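Local coordinates for phosphate-specific transport system accessory protein PhoU homolog (PDB 4Q25) that probably takes part in regulating phosphate uptake, as a homodimeric, all-helical accessory protein of the phosphate-specific transport system and negative regulator of the Pho regulon, at residues 131-134 / 135-138; 155-158 / 159-163; 201-204 / 205-209. All blocks are in the same frame, centred on the assembly; numbering follows the deposited sequence.

Interaction 1 (131-134 / 135-138); sequences RHIG and SQVQ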
ATOM      1  N   ARG A 131      10.119   4.017 -18.526  1.00 30.24           N
ATOM      2  CA  ARG A 131       9.200   4.722 -19.417  1.00 30.75           C
ATOM      3  C   ARG A 131       8.106   3.801 -19.940  1.00 31.71           C
ATOM      4  O   ARG A 131       6.962   4.176 -19.994  1.00 31.63           O
ATOM      5  CB  ARG A 131       9.961   5.355 -20.583  1.00 33.24           C
ATOM      6  CG  ARG A 131       9.102   5.882 -21.729  1.00 32.06           C
ATOM      7  CD  ARG A 131       8.218   7.023 -21.297  1.00 31.91           C
ATOM      8  NE  ARG A 131       8.974   8.269 -21.213  1.00 31.66           N
ATOM      9  CZ  ARG A 131       8.615   9.359 -20.546  1.00 31.99           C
ATOM     10  NH1 ARG A 131       7.493   9.403 -19.850  1.00 33.84           N
ATOM     11  NH2 ARG A 131       9.403  10.413 -20.590  1.00 33.51           N
ATOM     12  N   HIS A 132       8.472   2.590 -20.309  1.00 34.67           N
ATOM     13  CA  HIS A 132       7.526   1.639 -20.855  1.00 39.64           C
ATOM     14  C   HIS A 132       6.474   1.181 -19.849  1.00 38.62           C
ATOM     15  O   HIS A 132       5.271   1.213 -20.132  1.00 40.76           O
ATOM     16  CB  HIS A 132       8.279   0.431 -21.393  1.00 41.68           C
ATOM     17  CG  HIS A 132       7.386  -0.656 -21.879  1.00 45.39           C
ATOM     18  ND1 HIS A 132       6.350  -0.415 -22.756  1.00 52.69           N
ATOM     19  CD2 HIS A 132       7.362  -1.984 -21.616  1.00 46.20           C
ATOM     20  CE1 HIS A 132       5.725  -1.550 -23.013  1.00 50.19           C
ATOM     21  NE2 HIS A 132       6.309  -2.514 -22.325  1.00 48.05           N
ATOM     22  N   ILE A 133       6.925   0.740 -18.683  1.00 35.79           N
ATOM     23  CA  ILE A 133       6.018   0.318 -17.615  1.00 34.23           C
ATOM     24  C   ILE A 133       5.193   1.503 -17.106  1.00 35.34           C
ATOM     25  O   ILE A 133       3.982   1.405 -16.885  1.00 33.64           O
ATOM     26  CB  ILE A 133       6.822  -0.378 -16.505  1.00 35.55           C
ATOM     27  CG1 ILE A 133       7.364  -1.690 -17.050  1.00 34.34           C
ATOM     28  CG2 ILE A 133       5.975  -0.599 -15.271  1.00 37.60           C
ATOM     29  CD1 ILE A 133       8.172  -2.511 -16.088  1.00 35.96           C
ATOM     30  N   GLY A 134       5.832   2.658 -16.994  1.00 34.51           N
ATOM     31  CA  GLY A 134       5.147   3.851 -16.520  1.00 34.49           C
ATOM     32  C   GLY A 134       4.009   4.306 -17.415  1.00 35.15           C
ATOM     33  O   GLY A 134       2.968   4.800 -16.941  1.00 32.26           O
ATOM     34  N   SER A 135       4.203   4.189 -18.723  1.00 35.89           N
ATOM     35  CA  SER A 135       3.191   4.686 -19.648  1.00 38.65           C
ATOM     36  C   SER A 135       2.018   3.720 -19.677  1.00 36.27           C
ATOM     37  O   SER A 135       0.875   4.123 -19.815  1.00 40.80           O
ATOM     38  CB  SER A 135       3.755   4.901 -21.050  1.00 40.71           C
ATOM     39  OG  SER A 135       4.273   3.693 -21.527  1.00 40.71           O
ATOM     40  N   GLN A 136       2.316   2.446 -19.518  1.00 34.55           N
ATOM     41  CA  GLN A 136       1.286   1.432 -19.456  1.00 37.40           C
ATOM     42  C   GLN A 136       0.414   1.577 -18.218  1.00 41.31           C
ATOM     43  O   GLN A 136      -0.807   1.595 -18.285  1.00 39.24           O
ATOM     44  CB  GLN A 136       1.928   0.075 -19.445  1.00 38.27           C
ATOM     45  CG  GLN A 136       2.426  -0.372 -20.816  1.00 39.37           C
ATOM     46  CD  GLN A 136       3.243  -1.639 -20.729  1.00 45.27           C
ATOM     47  OE1 GLN A 136       3.101  -2.521 -21.552  1.00 55.42           O
ATOM     48  NE2 GLN A 136       4.083  -1.743 -19.721  1.00 42.93           N
ATOM     49  N   VAL A 137       1.073   1.710 -17.086  1.00 38.44           N
ATOM     50  CA  VAL A 137       0.410   1.777 -15.794  1.00 36.20           C
ATOM     51  C   VAL A 137      -0.386   3.091 -15.655  1.00 36.53           C
ATOM     52  O   VAL A 137      -1.430   3.136 -15.028  1.00 37.66           O
ATOM     53  CB  VAL A 137       1.512   1.598 -14.743  1.00 39.06           C
ATOM     54  CG1 VAL A 137       1.004   1.764 -13.329  1.00 38.82           C
ATOM     55  CG2 VAL A 137       2.388   0.379 -15.034  1.00 36.66           C
ATOM     56  N   GLN A 138       0.099   4.154 -16.270  1.00 36.31           N
ATOM     57  CA  GLN A 138      -0.654   5.386 -16.353  1.00 36.68           C
ATOM     58  C   GLN A 138      -1.906   5.153 -17.192  1.00 40.26           C
ATOM     59  O   GLN A 138      -2.966   5.687 -16.856  1.00 38.98           O
ATOM     60  CB  GLN A 138       0.182   6.494 -16.965  1.00 35.21           C
ATOM     61  CG  GLN A 138      -0.511   7.869 -17.056  1.00 36.37           C
ATOM     62  CD  GLN A 138       0.421   8.924 -17.635  1.00 40.49           C
ATOM     63  OE1 GLN A 138       1.606   8.946 -17.321  1.00 41.74           O
ATOM     64  NE2 GLN A 138      -0.096   9.786 -18.514  1.00 47.06           N
TER
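H132 swings its ring down the helix because CG stands anti to the backbone N (chi1 175°), while Q136, one turn on, turns CG away from its own carbonyl (chi1 -77°) and runs extended back toward that ring. The amide therefore comes over one face of the imidazole, off centre, with Q136 NE2 about 3.5 Å above the plane near the rim. The two flat groups are 37° apart, so this is a tilted overlap, and the oxygen side dips closest: H132 CE1 to Q136 OE1 is 3.2 Å. No hydrogen bond joins the two ends. This is an i to i+4 side-chain pair on helix 127-149 that presents two N-H groups to one carboxylate of the next helix, 153-183: H132 NE2 goes to one oxygen of E169 and Q136 NE2 to the other. On another side of the helix, S135 OG is placed back over the preceding turn, 3.0 Å from H132 O and 3.1 Å from R131 O, and its one proton could serve either carbonyl. I133 and V137 lie alongside each other on the buried side and pack against helices 153-183 and 188-220. Held at NE2 by E169 and at OE1 by the Y162 hydroxyl, the amide is fixed in its rotation, and the nearby negative charge would tend to favour a protonated H132.

Interaction 2 (155-158 / 159-163); sequences LALS and VAQYD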
ATOM      1  N   LEU A 155     -14.284  -2.813 -20.249  1.00 52.37           N
ATOM      2  CA  LEU A 155     -13.010  -2.122 -20.186  1.00 57.04           C
ATOM      3  C   LEU A 155     -12.276  -2.496 -18.898  1.00 59.28           C
ATOM      4  O   LEU A 155     -11.106  -2.893 -18.916  1.00 58.81           O
ATOM      5  CB  LEU A 155     -13.230  -0.614 -20.221  1.00 55.57           C
ATOM      6  CG  LEU A 155     -11.954   0.214 -20.217  1.00 56.74           C
ATOM      7  CD1 LEU A 155     -10.958  -0.314 -21.251  1.00 56.28           C
ATOM      8  CD2 LEU A 155     -12.267   1.684 -20.480  1.00 54.72           C
ATOM      9  N   ALA A 156     -13.012  -2.414 -17.795  1.00 58.17           N
ATOM     10  CA  ALA A 156     -12.493  -2.691 -16.475  1.00 55.56           C
ATOM     11  C   ALA A 156     -11.845  -4.033 -16.423  1.00 61.23           C
ATOM     12  O   ALA A 156     -10.772  -4.191 -15.802  1.00 61.32           O
ATOM     13  CB  ALA A 156     -13.602  -2.621 -15.440  1.00 52.95           C
ATOM     14  N   LEU A 157     -12.488  -5.010 -17.061  1.00 56.60           N
ATOM     15  CA  LEU A 157     -11.965  -6.375 -17.029  1.00 57.80           C
ATOM     16  C   LEU A 157     -10.590  -6.449 -17.675  1.00 53.09           C
ATOM     17  O   LEU A 157      -9.696  -7.124 -17.162  1.00 58.02           O
ATOM     18  CB  LEU A 157     -12.919  -7.371 -17.717  1.00 54.67           C
ATOM     19  CG  LEU A 157     -12.398  -8.804 -17.889  1.00 56.00           C
ATOM     20  CD1 LEU A 157     -11.847  -9.365 -16.584  1.00 58.67           C
ATOM     21  CD2 LEU A 157     -13.482  -9.736 -18.450  1.00 58.43           C
ATOM     22  N   SER A 158     -10.426  -5.759 -18.800  1.00 50.51           N
ATOM     23  CA  SER A 158      -9.176  -5.831 -19.559  1.00 54.30           C
ATOM     24  C   SER A 158      -8.022  -5.135 -18.806  1.00 52.93           C
ATOM     25  O   SER A 158      -6.896  -5.636 -18.783  1.00 49.52           O
ATOM     26  CB  SER A 158      -9.364  -5.217 -20.926  1.00 52.83           C
ATOM     27  OG  SER A 158     -10.070  -4.010 -20.781  1.00 58.82           O
ATOM     28  N   VAL A 159      -8.326  -4.000 -18.176  1.00 53.20           N
ATOM     29  CA  VAL A 159      -7.406  -3.364 -17.232  1.00 48.11           C
ATOM     30  C   VAL A 159      -6.872  -4.387 -16.245  1.00 50.59           C
ATOM     31  O   VAL A 159      -5.648  -4.657 -16.170  1.00 49.72           O
ATOM     32  CB  VAL A 159      -8.074  -2.221 -16.471  1.00 48.24           C
ATOM     33  CG1 VAL A 159      -7.185  -1.741 -15.334  1.00 48.65           C
ATOM     34  CG2 VAL A 159      -8.383  -1.072 -17.419  1.00 43.60           C
ATOM     35  N   ALA A 160      -7.786  -4.990 -15.507  1.00 50.58           N
ATOM     36  CA  ALA A 160      -7.402  -6.002 -14.525  1.00 52.62           C
ATOM     37  C   ALA A 160      -6.551  -7.110 -15.133  1.00 55.88           C
ATOM     38  O   ALA A 160      -5.602  -7.596 -14.509  1.00 59.35           O
ATOM     39  CB  ALA A 160      -8.646  -6.591 -13.868  1.00 56.45           C
ATOM     40  N   GLN A 161      -6.884  -7.512 -16.353  1.00 56.56           N
ATOM     41  CA  GLN A 161      -6.123  -8.552 -17.038  1.00 55.14           C
ATOM     42  C   GLN A 161      -4.757  -8.064 -17.473  1.00 52.52           C
ATOM     43  O   GLN A 161      -3.805  -8.835 -17.502  1.00 54.22           O
ATOM     44  CB  GLN A 161      -6.876  -9.036 -18.281  1.00 62.49           C
ATOM     45  CG  GLN A 161      -8.063  -9.942 -17.995  1.00 62.05           C
ATOM     46  CD  GLN A 161      -8.972 -10.091 -19.211  1.00 69.08           C
ATOM     47  OE1 GLN A 161      -8.877  -9.320 -20.174  1.00 69.16           O
ATOM     48  NE2 GLN A 161      -9.874 -11.079 -19.168  1.00 64.69           N
ATOM     49  N   TYR A 162      -4.654  -6.791 -17.838  1.00 51.85           N
ATOM     50  CA  TYR A 162      -3.375  -6.263 -18.302  1.00 53.27           C
ATOM     51  C   TYR A 162      -2.334  -6.154 -17.187  1.00 52.85           C
ATOM     52  O   TYR A 162      -1.151  -5.991 -17.476  1.00 50.17           O
ATOM     53  CB  TYR A 162      -3.545  -4.902 -18.949  1.00 55.93           C
ATOM     54  CG  TYR A 162      -2.418  -4.563 -19.901  1.00 63.85           C
ATOM     55  CD1 TYR A 162      -2.337  -5.173 -21.158  1.00 61.79           C
ATOM     56  CD2 TYR A 162      -1.436  -3.633 -19.556  1.00 65.12           C
ATOM     57  CE1 TYR A 162      -1.308  -4.879 -22.032  1.00 63.66           C
ATOM     58  CE2 TYR A 162      -0.408  -3.325 -20.432  1.00 67.12           C
ATOM     59  CZ  TYR A 162      -0.351  -3.946 -21.670  1.00 66.78           C
ATOM     60  OH  TYR A 162       0.660  -3.630 -22.550  1.00 63.91           O
ATOM     61  N   ASP A 163      -2.782  -6.235 -15.930  1.00 48.52           N
ATOM     62  CA  ASP A 163      -1.899  -6.142 -14.792  1.00 48.87           C
ATOM     63  C   ASP A 163      -0.962  -7.310 -14.766  1.00 49.52           C
ATOM     64  O   ASP A 163       0.154  -7.179 -14.309  1.00 46.74           O
ATOM     65  CB  ASP A 163      -2.672  -6.083 -13.472  1.00 49.92           C
ATOM     66  CG  ASP A 163      -1.794  -5.639 -12.311  1.00 48.40           C
ATOM     67  OD1 ASP A 163      -0.956  -4.761 -12.527  1.00 50.40           O
ATOM     68  OD2 ASP A 163      -1.937  -6.148 -11.189  1.00 48.79           O
TER
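V159 begins the second turn by giving its backbone N-H to L155 O, 3.1 Å away, and one of its methyls, CG2, rests 3.6 Å from that same oxygen; its CB also sits close over A156 O. A160 continues the i to i+4 helical bonding, its N going to A156 O, and its CB lies beside L157 O at 3.5 Å. Q161 carries the main side-chain contact. Its N bonds to L157 O, and its CG, anti to the carbonyl carbon (chi1 -75°), starts an extended chain that leans back across L157. Q161 NE2 then lies 3.6 Å from L157 CG and 3.7 Å from L157 CD1, so the amide nitrogen simply rests against the leucine branch point, while Q161 OE1 turns toward the backbone of S158. This is van der Waals contact on an exposed side of the helix. The last of these helical bonds runs from Y162 N to S158 O, a short 2.7 Å, while the Y162 ring leads off toward helix 127-149, where Q136 is the partner of its OH. D163, last in line, reaches past this turn to a salt bridge with R209. L157 and Q161 are thus exposed on helix 153-183, whereas A156 and V159 pack inward between helix 127-149 and A212 of helix 188-220, and A160 meets R209 of the latter.

Interaction 3 (201-204 / 205-209); sequences LERI and GDHAR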
ATOM      1  N   LEU A 201       5.946   1.800  -9.812  1.00 36.34           N
ATOM      2  CA  LEU A 201       5.085   1.781 -11.007  1.00 35.61           C
ATOM      3  C   LEU A 201       4.211   0.484 -11.054  1.00 34.42           C
ATOM      4  O   LEU A 201       3.046   0.519 -11.398  1.00 34.97           O
ATOM      5  CB  LEU A 201       5.932   1.957 -12.273  1.00 32.20           C
ATOM      6  CG  LEU A 201       6.571   3.342 -12.424  1.00 31.52           C
ATOM      7  CD1 LEU A 201       7.489   3.395 -13.637  1.00 33.58           C
ATOM      8  CD2 LEU A 201       5.515   4.425 -12.522  1.00 30.18           C
ATOM      9  N   GLU A 202       4.779  -0.640 -10.672  1.00 34.11           N
ATOM     10  CA  GLU A 202       4.050  -1.885 -10.613  1.00 38.62           C
ATOM     11  C   GLU A 202       2.892  -1.797  -9.625  1.00 41.35           C
ATOM     12  O   GLU A 202       1.806  -2.289  -9.899  1.00 40.24           O
ATOM     13  CB  GLU A 202       4.966  -3.034 -10.212  1.00 39.60           C
ATOM     14  CG  GLU A 202       4.246  -4.358 -10.228  1.00 46.74           C
ATOM     15  CD  GLU A 202       5.081  -5.534  -9.776  1.00 51.45           C
ATOM     16  OE1 GLU A 202       4.762  -6.664 -10.194  1.00 54.25           O
ATOM     17  OE2 GLU A 202       6.029  -5.346  -8.993  1.00 58.19           O
ATOM     18  N   ARG A 203       3.133  -1.172  -8.478  1.00 38.92           N
ATOM     19  CA  ARG A 203       2.093  -0.977  -7.501  1.00 35.49           C
ATOM     20  C   ARG A 203       1.017  -0.041  -8.020  1.00 35.54           C
ATOM     21  O   ARG A 203      -0.162  -0.228  -7.772  1.00 31.09           O
ATOM     22  CB  ARG A 203       2.671  -0.413  -6.224  1.00 38.20           C
ATOM     23  CG  ARG A 203       3.541  -1.375  -5.422  1.00 39.15           C
ATOM     24  CD  ARG A 203       2.791  -1.887  -4.223  1.00 47.04           C
ATOM     25  NE  ARG A 203       1.769  -2.876  -4.565  1.00 47.91           N
ATOM     26  CZ  ARG A 203       0.639  -3.085  -3.881  1.00 53.65           C
ATOM     27  NH1 ARG A 203       0.309  -2.348  -2.801  1.00 56.88           N
ATOM     28  NH2 ARG A 203      -0.193  -4.027  -4.312  1.00 56.34           N
ATOM     29  N   ILE A 204       1.414   0.991  -8.735  1.00 33.76           N
ATOM     30  CA  ILE A 204       0.409   1.848  -9.348  1.00 35.36           C
ATOM     31  C   ILE A 204      -0.545   1.028 -10.264  1.00 35.15           C
ATOM     32  O   ILE A 204      -1.744   1.236 -10.255  1.00 31.56           O
ATOM     33  CB  ILE A 204       1.073   3.003 -10.068  1.00 33.52           C
ATOM     34  CG1 ILE A 204       1.656   3.953  -9.019  1.00 30.86           C
ATOM     35  CG2 ILE A 204       0.085   3.747 -10.964  1.00 34.43           C
ATOM     36  CD1 ILE A 204       2.542   5.027  -9.600  1.00 30.33           C
ATOM     37  N   GLY A 205       0.007   0.080 -11.001  1.00 33.70           N
ATOM     38  CA  GLY A 205      -0.782  -0.804 -11.828  1.00 37.33           C
ATOM     39  C   GLY A 205      -1.617  -1.773 -11.021  1.00 38.17           C
ATOM     40  O   GLY A 205      -2.739  -2.060 -11.403  1.00 36.60           O
ATOM     41  N   ASP A 206      -1.070  -2.300  -9.924  1.00 38.69           N
ATOM     42  CA  ASP A 206      -1.871  -3.115  -9.003  1.00 42.68           C
ATOM     43  C   ASP A 206      -3.085  -2.335  -8.498  1.00 41.51           C
ATOM     44  O   ASP A 206      -4.170  -2.880  -8.474  1.00 42.36           O
ATOM     45  CB  ASP A 206      -1.046  -3.610  -7.826  1.00 45.95           C
ATOM     46  CG  ASP A 206       0.028  -4.570  -8.228  1.00 48.58           C
ATOM     47  OD1 ASP A 206       0.101  -4.970  -9.422  1.00 50.02           O
ATOM     48  OD2 ASP A 206       0.835  -4.886  -7.335  1.00 54.38           O
ATOM     49  N   HIS A 207      -2.921  -1.054  -8.145  1.00 39.86           N
ATOM     50  CA  HIS A 207      -4.056  -0.254  -7.667  1.00 41.19           C
ATOM     51  C   HIS A 207      -5.080   0.137  -8.761  1.00 40.35           C
ATOM     52  O   HIS A 207      -6.273   0.271  -8.501  1.00 42.67           O
ATOM     53  CB  HIS A 207      -3.572   0.997  -6.936  1.00 41.85           C
ATOM     54  CG  HIS A 207      -2.919   0.709  -5.623  1.00 41.72           C
ATOM     55  ND1 HIS A 207      -3.637   0.390  -4.496  1.00 41.03           N
ATOM     56  CD2 HIS A 207      -1.617   0.732  -5.250  1.00 38.05           C
ATOM     57  CE1 HIS A 207      -2.800   0.203  -3.493  1.00 43.77           C
ATOM     58  NE2 HIS A 207      -1.569   0.382  -3.936  1.00 37.52           N
ATOM     59  N   ALA A 208      -4.614   0.359  -9.971  1.00 37.53           N
ATOM     60  CA  ALA A 208      -5.521   0.561 -11.085  1.00 38.47           C
ATOM     61  C   ALA A 208      -6.391  -0.674 -11.275  1.00 36.00           C
ATOM     62  O   ALA A 208      -7.576  -0.561 -11.515  1.00 37.55           O
ATOM     63  CB  ALA A 208      -4.746   0.832 -12.362  1.00 39.75           C
ATOM     64  N   ARG A 209      -5.777  -1.840 -11.165  1.00 39.43           N
ATOM     65  CA  ARG A 209      -6.451  -3.121 -11.243  1.00 43.26           C
ATOM     66  C   ARG A 209      -7.487  -3.253 -10.161  1.00 46.66           C
ATOM     67  O   ARG A 209      -8.600  -3.658 -10.448  1.00 43.63           O
ATOM     68  CB  ARG A 209      -5.445  -4.265 -11.152  1.00 46.79           C
ATOM     69  CG  ARG A 209      -6.026  -5.660 -11.192  1.00 49.22           C
ATOM     70  CD  ARG A 209      -5.943  -6.347  -9.842  1.00 55.22           C
ATOM     71  NE  ARG A 209      -4.649  -6.986  -9.636  1.00 58.75           N
ATOM     72  CZ  ARG A 209      -3.870  -6.821  -8.563  1.00 62.94           C
ATOM     73  NH1 ARG A 209      -4.240  -6.030  -7.554  1.00 55.46           N
ATOM     74  NH2 ARG A 209      -2.701  -7.461  -8.498  1.00 62.12           N
TER
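The sequence ERIGD at 202-206 is an ExxxD motif, the acidic signature of the PhoU family, which in some relatives holds metal clusters. E202 and D206 stand one helical turn apart, joined through the backbone by the bond from D206 N to E202 O (2.9 Å). Their carboxylates do not touch each other: E202 OE1 and D206 OD1 are 5.0 Å apart, and E202 turns instead to a salt bridge with R199. R203, D206 and R209 form a salt-bridge network. The R203 chain bends at chi2 (-104°) and chi3 (74°) and folds forward along the helix, bringing the edge of the guanidinium to OD2 of D206. The resulting salt bridge, R203 NH2 to D206 OD2, is 3.3 Å long and its hydrogen bond is weak; the planes are 68° apart, which does not suit a two-pronged pairing. R209 NH2 makes its closer salt bridge to D163 of helix 153-183, its contact with D206 OD1 being long, 3.9 Å, and purely electrostatic. H207 is the other neighbour of R203: its CD2 touches R203 O at 3.1 Å and its NE2 lies 3.5 Å from R203 NH1, while ND1 is held by D99 of helix 84-120. On the inward side I204 meets helices 84-120 and 127-149. D206 OD1 also faces E202 O and the carboxylates of D163 and D167, so it probably lies in a negative environment. Such crowding would tend to raise the affinity of these acids for protons or cations, and the two arginines probably offset part of it.

Along the chain the three contacts come in series, each about two turns of a successive helix: interaction 1 on 127-149, interaction 2 on 153-183 and interaction 3 on 188-220, all within the same PhoU domain. Interaction 3 lies nearest the middle of the chain, its centre about 10 Å from that of interaction 1 and 11 Å from that of interaction 2; those two centres are about 15 Å apart. Interactions 1 and 2 meet through the polar pair Q136 and Y162. Interactions 1 and 3 meet through V137, wedged against I204 and G205, whereas 2 and 3 meet through the D163-R209 salt bridge, with D163 also close to D206. The bundle thus has an apolar seam and a charged one.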